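Local coordinates for protein polyprenyl synthetase (Zymomonas mobilis subsp. mobilis, PDB 4KKM) that probably condenses allylic diphosphates with isopentenyl diphosphate, with the help of bound divalent metal, to build longer isoprenoid chains, at residues I183-A186 and A187-T191; P193-L196 and P197-T200. One frame throughout, in Å; residues are numbered along the deposited sequence.

Contact 1 (183-186 with 187-191) is the last turn of helix 177-188 and the residues that follow it, and contact 2 (193-196 with 197-200) is the capped first turn of helix 196-206, the next helix in the chain. Their centres lie about 11 Å apart. F194 bridges them, its CE2 reaching A187 CB at 3.5 Å. A separate, looser touch joins I183 CG2 and T198 CG2 at 4.3 Å. The two differ in their relation to the metal site. In contact 1 the side chain of D184 comes within about 4 Å of the bound calcium, whereas in contact 2 the side chain of F194 stays about 12 Å from it. Both contacts touch the second subunit.

Contact 1: residues I183-A186 and A187-T191; sequences IDLA and AETST
L185 O, at the C-terminal turn of helix 177-188, is gripped twice by T189. The hydroxyl OG1 of T189 donates to L185 O at 2.9 Å, from a position tilted 30° out of the carbonyl plane, and T189 N adds a weak bond to the same oxygen. T189 OG1 stands between its own backbone N and carbonyl carbon (chi1 59°), which turns it back over the preceding turn, while CG2 of T189 lies 4.1 Å from L185 CD1 in a loose apolar touch. T189 is the first residue to leave helical phi/psi. Its N also reaches A186 O weakly at 3.4 Å, a shift from the i to i+4 toward the i to i+3 pattern at the end of the helix.

Just before this, the i to i+4 pattern is regular, with A187 N bound to I183 O at 2.9 Å and E188 N bound to D184 O at 3.0 Å. The methyl CB of A187 sits against the D184 carbonyl, as does E188 CG, at 3.3 Å from D184 O. Beyond CG the E188 chain is extended and crosses the D184 side chain at a slant. D184 OD2 and E188 OE2 are 4.2 Å apart, their carboxylate planes turned 33° against each other. K271 forms salt bridges to D184 OD1 and E188 OE2, so one ammonium probably offsets the repulsion between the two acids close to the calcium that D108 and D114 bind.

Around this turn, I183 packs on R201, L202 and L205 of helix 196-206, and F194 of the connecting loop touches I183. I183, L185 and A186 pack on R53, A132 and P52 of the second subunit, so the helix end packs on helix 196-206 and also forms part of the subunit interface.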
loop_
_atom_site.group_PDB
_atom_site.type_symbol
_atom_site.label_atom_id
_atom_site.label_comp_id
_atom_site.label_asym_id
_atom_site.label_seq_id
_atom_site.Cartn_x
_atom_site.Cartn_y
_atom_site.Cartn_z
ATOM N N ILE B 183 5.417 -13.570 10.429
ATOM C CA ILE B 183 5.477 -14.809 11.203
ATOM C C ILE B 183 6.424 -15.799 10.528
ATOM O O ILE B 183 7.217 -16.467 11.191
ATOM C CB ILE B 183 4.085 -15.451 11.397
ATOM C CG1 ILE B 183 3.188 -14.519 12.208
ATOM C CG2 ILE B 183 4.206 -16.805 12.103
ATOM C CD1 ILE B 183 1.763 -15.004 12.352
ATOM N N ASP B 184 6.365 -15.861 9.201
ATOM C CA ASP B 184 7.249 -16.749 8.452
ATOM C C ASP B 184 8.705 -16.331 8.644
ATOM O O ASP B 184 9.579 -17.163 8.905
ATOM C CB ASP B 184 6.884 -16.736 6.965
ATOM C CG ASP B 184 7.168 -18.061 6.282
ATOM O OD1 ASP B 184 7.324 -19.082 6.988
ATOM O OD2 ASP B 184 7.222 -18.082 5.034
ATOM N N LEU B 185 8.963 -15.034 8.528
ATOM C CA LEU B 185 10.304 -14.501 8.780
ATOM C C LEU B 185 10.785 -14.819 10.200
ATOM O O LEU B 185 11.950 -15.179 10.409
ATOM C CB LEU B 185 10.317 -12.990 8.534
ATOM C CG LEU B 185 11.612 -12.238 8.855
ATOM C CD1 LEU B 185 12.731 -12.697 7.942
ATOM C CD2 LEU B 185 11.399 -10.733 8.729
ATOM N N ALA B 186 9.888 -14.697 11.174
ATOM C CA ALA B 186 10.224 -15.041 12.551
ATOM C C ALA B 186 10.597 -16.519 12.687
ATOM O O ALA B 186 11.525 -16.870 13.414
ATOM C CB ALA B 186 9.071 -14.704 13.475
ATOM N N ALA B 187 9.873 -17.382 11.981
ATOM C CA ALA B 187 10.162 -18.815 12.011
ATOM C C ALA B 187 11.544 -19.101 11.440
ATOM O O ALA B 187 12.295 -19.923 11.967
ATOM C CB ALA B 187 9.098 -19.591 11.228
ATOM N N GLU B 188 11.872 -18.417 10.350
ATOM C CA GLU B 188 13.117 -18.671 9.639
ATOM C C GLU B 188 14.336 -18.158 10.395
ATOM O O GLU B 188 15.442 -18.665 10.212
ATOM C CB GLU B 188 13.047 -18.077 8.227
ATOM C CG GLU B 188 11.990 -18.754 7.363
ATOM C CD GLU B 188 11.813 -18.095 6.009
ATOM O OE1 GLU B 188 12.160 -16.899 5.879
ATOM O OE2 GLU B 188 11.334 -18.777 5.076
ATOM N N THR B 189 14.127 -17.171 11.261
ATOM C CA THR B 189 15.235 -16.568 11.997
ATOM C C THR B 189 15.213 -16.922 13.479
ATOM O O THR B 189 15.827 -16.235 14.298
ATOM C CB THR B 189 15.260 -15.036 11.821
ATOM O OG1 THR B 189 14.029 -14.478 12.294
ATOM C CG2 THR B 189 15.424 -14.677 10.349
ATOM N N SER B 190 14.509 -18.000 13.819
ATOM C CA SER B 190 14.515 -18.523 15.181
ATOM C C SER B 190 14.896 -20.001 15.198
ATOM O O SER B 190 14.647 -20.724 14.236
ATOM C CB SER B 190 13.143 -18.342 15.832
ATOM O OG SER B 190 13.074 -19.045 17.065
ATOM N N THR B 191 15.482 -20.444 16.306
ATOM C CA THR B 191 15.865 -21.840 16.471
ATOM C C THR B 191 14.769 -22.650 17.165
ATOM O O THR B 191 14.913 -23.852 17.372
ATOM C CB THR B 191 17.180 -21.974 17.262
ATOM O OG1 THR B 191 17.065 -21.266 18.500
ATOM C CG2 THR B 191 18.337 -21.392 16.470
#

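Contact 2: residues P193-L196 and P197-T200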
loop_
_atom_site.group_PDB
_atom_site.type_symbol
_atom_site.label_atom_id
_atom_site.label_comp_id
_atom_site.label_asym_id
_atom_site.label_seq_id
_atom_site.Cartn_x
_atom_site.Cartn_y
_atom_site.Cartn_z
ATOM N N PRO B 193 11.252 -24.324 17.007
ATOM C CA PRO B 193 10.256 -24.789 16.034
ATOM C C PRO B 193 8.848 -24.356 16.431
ATOM O O PRO B 193 8.467 -24.498 17.590
ATOM C CB PRO B 193 10.372 -26.317 16.113
ATOM C CG PRO B 193 11.706 -26.576 16.738
ATOM C CD PRO B 193 11.941 -25.438 17.675
ATOM N N PHE B 194 8.085 -23.833 15.482
ATOM C CA PHE B 194 6.730 -23.394 15.780
ATOM C C PHE B 194 5.818 -24.606 15.973
ATOM O O PHE B 194 6.169 -25.715 15.574
ATOM C CB PHE B 194 6.201 -22.481 14.675
ATOM C CG PHE B 194 6.819 -21.112 14.674
ATOM C CD1 PHE B 194 7.832 -20.788 15.559
ATOM C CD2 PHE B 194 6.361 -20.139 13.802
ATOM C CE1 PHE B 194 8.395 -19.523 15.562
ATOM C CE2 PHE B 194 6.912 -18.872 13.805
ATOM C CZ PHE B 194 7.928 -18.563 14.682
ATOM N N ASP B 195 4.667 -24.394 16.607
ATOM C CA ASP B 195 3.711 -25.472 16.831
ATOM C C ASP B 195 2.561 -25.389 15.839
ATOM O O ASP B 195 2.503 -24.472 15.014
ATOM C CB ASP B 195 3.170 -25.442 18.267
ATOM C CG ASP B 195 2.490 -24.120 18.617
ATOM O OD1 ASP B 195 2.593 -23.159 17.832
ATOM O OD2 ASP B 195 1.864 -24.035 19.691
ATOM N N LEU B 196 1.643 -26.344 15.927
ATOM C CA LEU B 196 0.500 -26.377 15.011
ATOM C C LEU B 196 -0.389 -25.116 15.048
ATOM O O LEU B 196 -0.729 -24.580 13.998
ATOM C CB LEU B 196 -0.326 -27.658 15.206
ATOM C CG LEU B 196 -1.410 -27.895 14.153
ATOM C CD1 LEU B 196 -0.784 -28.002 12.764
ATOM C CD2 LEU B 196 -2.225 -29.146 14.487
ATOM N N PRO B 197 -0.775 -24.639 16.250
ATOM C CA PRO B 197 -1.519 -23.372 16.302
ATOM C C PRO B 197 -0.822 -22.189 15.612
ATOM O O PRO B 197 -1.492 -21.383 14.965
ATOM C CB PRO B 197 -1.625 -23.098 17.807
ATOM C CG PRO B 197 -1.639 -24.451 18.417
ATOM C CD PRO B 197 -0.687 -25.265 17.585
ATOM N N THR B 198 0.497 -22.081 15.747
ATOM C CA THR B 198 1.203 -20.926 15.196
ATOM C C THR B 198 1.332 -20.994 13.671
ATOM O O THR B 198 1.152 -19.988 12.983
ATOM C CB THR B 198 2.595 -20.729 15.859
ATOM O OG1 THR B 198 2.431 -20.597 17.278
ATOM C CG2 THR B 198 3.277 -19.481 15.324
ATOM N N ILE B 199 1.627 -22.171 13.129
ATOM C CA ILE B 199 1.749 -22.258 11.678
ATOM C C ILE B 199 0.368 -22.230 11.031
ATOM O O ILE B 199 0.234 -21.932 9.848
ATOM C CB ILE B 199 2.548 -23.496 11.199
ATOM C CG1 ILE B 199 1.773 -24.780 11.476
ATOM C CG2 ILE B 199 3.951 -23.531 11.840
ATOM C CD1 ILE B 199 2.305 -25.984 10.712
ATOM N N THR B 200 -0.657 -22.529 11.819
ATOM C CA THR B 200 -2.021 -22.380 11.343
ATOM C C THR B 200 -2.339 -20.892 11.212
ATOM O O THR B 200 -2.877 -20.456 10.195
ATOM C CB THR B 200 -3.033 -23.093 12.261
ATOM O OG1 THR B 200 -2.771 -24.504 12.248
ATOM C CG2 THR B 200 -4.456 -22.855 11.774
#
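An N-cap opens helix 196-206, with D195 as the capping residue and T198 as the third residue of the helix. D195 CG lies between its backbone N and carbonyl carbon (chi1 58°), and this brings OD1 back over the first turn, where it takes two bonds from T198. The hydroxyl OG1 of T198 meets D195 OD1 at 2.6 Å, nearly along the C-O axis of that oxygen. T198 N reaches the same D195 OD1 at 3.1 Å, but from above the carboxylate plane, 50° out of it. The backbone begins its helical pattern at once, with I199 N bound almost straight to D195 O (166° at the hydrogen).

Next along, T200 grips L196 O from both faces of its plane: OG1 of T200 at 2.7 Å and T200 N at 3.0 Å. The methyl CG2 of T198 lies 3.5 Å from F194 CD2; separately, I199 CG2 meets F194 CB at 3.8 Å. Without the hydroxyl and methyl, as with an alanine at T198, D195 OD1 would probably lose the shorter of these two bonds, keeping the one from the backbone N, and a gap would open beside the F194 ring.

If D195 is ionised, as its two donors suggest, its charge would probably also be stabilised by the helix dipole.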